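Local coordinates for pyridoxamine 5-phosphate-dependent dehydrase (Escherichia coli, PDB 3B8X), which removes the C3' hydroxyl of GDP-4-keto-6-deoxy-D-mannose in a combined transamination-deoxygenation that leads to L-colitose of the O-antigen, at residues L69-K74 with F244-Y249. The protein carries 1 engineered substitution. Sequence-based numbering, arbitrary orientation.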
loop_
_atom_site.group_PDB
_atom_site.type_symbol
_atom_site.label_atom_id
_atom_site.label_comp_id
_atom_site.label_asym_id
_atom_site.label_seq_id
_atom_site.Cartn_x
_atom_site.Cartn_y
_atom_site.Cartn_z
ATOM N N LEU B 69 -9.309 10.127 -9.447
ATOM C CA LEU B 69 -9.931 11.346 -9.924
ATOM C C LEU B 69 -9.006 12.243 -10.735
ATOM O O LEU B 69 -9.447 13.149 -11.429
ATOM C CB LEU B 69 -10.539 12.132 -8.768
ATOM C CG LEU B 69 -11.627 11.367 -8.019
ATOM C CD1 LEU B 69 -11.999 12.015 -6.677
ATOM C CD2 LEU B 69 -12.826 11.152 -8.910
ATOM N N PHE B 70 -7.716 11.954 -10.679
ATOM C CA PHE B 70 -6.743 12.748 -11.403
ATOM C C PHE B 70 -6.501 12.134 -12.764
ATOM O O PHE B 70 -5.870 12.734 -13.629
ATOM C CB PHE B 70 -5.426 12.811 -10.618
ATOM C CG PHE B 70 -5.483 13.702 -9.408
ATOM C CD1 PHE B 70 -6.252 13.342 -8.300
ATOM C CD2 PHE B 70 -4.757 14.904 -9.375
ATOM C CE1 PHE B 70 -6.360 14.189 -7.217
ATOM C CE2 PHE B 70 -4.880 15.783 -8.310
ATOM C CZ PHE B 70 -5.637 15.409 -7.196
ATOM N N PHE B 71 -6.985 10.911 -12.921
ATOM C CA PHE B 71 -6.673 10.065 -14.066
ATOM C C PHE B 71 -7.813 9.855 -15.015
ATOM O O PHE B 71 -7.673 9.161 -16.015
ATOM C CB PHE B 71 -6.032 8.719 -13.624
ATOM C CG PHE B 71 -4.820 8.891 -12.743
ATOM C CD1 PHE B 71 -4.701 8.210 -11.552
ATOM C CD2 PHE B 71 -3.815 9.782 -13.080
ATOM C CE1 PHE B 71 -3.590 8.415 -10.751
ATOM C CE2 PHE B 71 -2.728 10.018 -12.262
ATOM C CZ PHE B 71 -2.609 9.332 -11.094
ATOM N N THR B 72 -8.942 10.499 -14.762
ATOM C CA THR B 72 -10.020 10.268 -15.708
ATOM C C THR B 72 -9.660 11.069 -16.967
ATOM O O THR B 72 -8.906 12.040 -16.894
ATOM C CB THR B 72 -11.308 10.756 -15.109
ATOM O OG1 THR B 72 -11.021 11.964 -14.390
ATOM C CG2 THR B 72 -11.850 9.675 -14.134
ATOM N N LYS B 73 -10.155 10.631 -18.122
ATOM C CA LYS B 73 -9.901 11.284 -19.423
ATOM C C LYS B 73 -10.084 12.814 -19.401
ATOM O O LYS B 73 -9.213 13.561 -19.865
ATOM C CB LYS B 73 -10.711 10.606 -20.516
ATOM C CG LYS B 73 -10.409 9.109 -20.686
ATOM C CD LYS B 73 -8.953 8.921 -21.103
ATOM C CE LYS B 73 -8.495 7.473 -21.038
ATOM N NZ LYS B 73 -7.148 7.344 -21.674
ATOM N N LYS B 74 -11.184 13.274 -18.791
ATOM C CA LYS B 74 -11.398 14.670 -18.430
ATOM C C LYS B 74 -11.063 14.573 -16.918
ATOM O O LYS B 74 -11.841 13.974 -16.174
ATOM C CB LYS B 74 -12.886 15.023 -18.594
ATOM C CG LYS B 74 -13.225 16.462 -18.276
ATOM C CD LYS B 74 -14.568 16.846 -18.884
ATOM C CE LYS B 74 -14.679 18.355 -19.112
ATOM N NZ LYS B 74 -13.582 18.919 -19.962
ATOM N N PHE B 244 2.932 0.094 -19.197
ATOM C CA PHE B 244 2.635 0.947 -18.044
ATOM C C PHE B 244 1.967 2.254 -18.459
ATOM O O PHE B 244 2.565 3.044 -19.181
ATOM C CB PHE B 244 3.961 1.200 -17.333
ATOM C CG PHE B 244 4.524 -0.029 -16.707
ATOM C CD1 PHE B 244 5.768 -0.525 -17.084
ATOM C CD2 PHE B 244 3.789 -0.723 -15.757
ATOM C CE1 PHE B 244 6.329 -1.650 -16.467
ATOM C CE2 PHE B 244 4.338 -1.884 -15.146
ATOM C CZ PHE B 244 5.611 -2.341 -15.512
ATOM N N VAL B 245 0.750 2.496 -17.975
ATOM C CA VAL B 245 -0.081 3.630 -18.427
ATOM C C VAL B 245 -0.635 4.703 -17.506
ATOM O O VAL B 245 -1.086 5.749 -17.991
ATOM C CB VAL B 245 -1.246 3.110 -19.329
ATOM C CG1 VAL B 245 -0.656 2.245 -20.449
ATOM C CG2 VAL B 245 -2.251 2.233 -18.525
ATOM N N LEU B 246 -0.672 4.445 -16.201
ATOM C CA LEU B 246 -1.110 5.437 -15.216
ATOM C C LEU B 246 -0.111 5.325 -14.051
ATOM O O LEU B 246 0.368 4.209 -13.772
ATOM C CB LEU B 246 -2.527 5.109 -14.722
ATOM C CG LEU B 246 -3.584 5.519 -15.739
ATOM C CD1 LEU B 246 -4.902 5.139 -15.173
ATOM C CD2 LEU B 246 -3.555 7.019 -16.082
ATOM N N PRO B 247 0.219 6.444 -13.398
ATOM C CA PRO B 247 1.119 6.409 -12.233
ATOM C C PRO B 247 0.362 5.788 -11.047
ATOM O O PRO B 247 -0.309 6.479 -10.299
ATOM C CB PRO B 247 1.476 7.896 -11.979
ATOM C CG PRO B 247 0.693 8.716 -13.020
ATOM C CD PRO B 247 -0.341 7.788 -13.645
ATOM N N GLY B 248 0.496 4.477 -10.862
ATOM C CA GLY B 248 -0.203 3.779 -9.782
ATOM C C GLY B 248 0.679 3.201 -8.645
ATOM O O GLY B 248 1.803 3.680 -8.347
ATOM N N TYR B 249 0.173 2.131 -8.051
ATOM C CA TYR B 249 0.873 1.525 -6.911
ATOM C C TYR B 249 0.740 0.042 -7.058
ATOM O O TYR B 249 0.111 -0.458 -7.975
ATOM C CB TYR B 249 0.061 1.882 -5.621
ATOM C CG TYR B 249 -0.016 3.382 -5.354
ATOM C CD1 TYR B 249 -1.071 4.165 -5.870
ATOM C CD2 TYR B 249 1.005 4.031 -4.642
ATOM C CE1 TYR B 249 -1.073 5.575 -5.686
ATOM C CE2 TYR B 249 1.026 5.453 -4.483
ATOM C CZ TYR B 249 -0.041 6.224 -4.980
ATOM O OH TYR B 249 -0.072 7.616 -4.782
#
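Phe71 packs against Leu246 and Pro247 in a small, buried, largely apolar contact between two loops of the aminotransferase fold, one following helix 58-68 and the other leading into helix 255-286. No hydrogen bond crosses between them; one aromatic side chain does the work. With chi1 at -54°, CG of Phe71 lies anti to the carbonyl carbon, and the ring reaches over to the other loop; the closest CA pair, Phe71 CA and Leu246 CA, is 7.3 Å apart, and the side chains span that gap.

The two neighbours take different parts of this side chain. Leu246 slides past its base in the opposite direction, its methyl CD2 lying 3.9 Å from Phe71 CB and also touching CG, with CD1 a little farther from CB. Pro247 meets the far end of the ring obliquely: its CD stands 3.5 Å from Phe71 CE2, and its CG is 3.7 Å from the same carbon. The carbonyl of the proline borders that end too, Pro247 O being 3.7 Å from Phe71 CZ. On one face of the phenyl, CB of Phe70 sits offset toward the rim. Farther along this loop, the hydroxyl of Thr72 donates to the carbonyl of Lys74 two residues on, OG1 to O at 2.8 Å, from above the carbonyl plane (41° out of it).

The contact also belongs to the dimer interface: Tyr349 of the second subunit meets the Phe71 ring edge-to-face and packs on both Leu246 and Pro247. Within the chain, helix 205-214 touches both loops, through Glu206 and Ile210 at Thr72 and Cys213 at Leu246, while Tyr249 rests on Leu63 and Leu64 of helix 58-68.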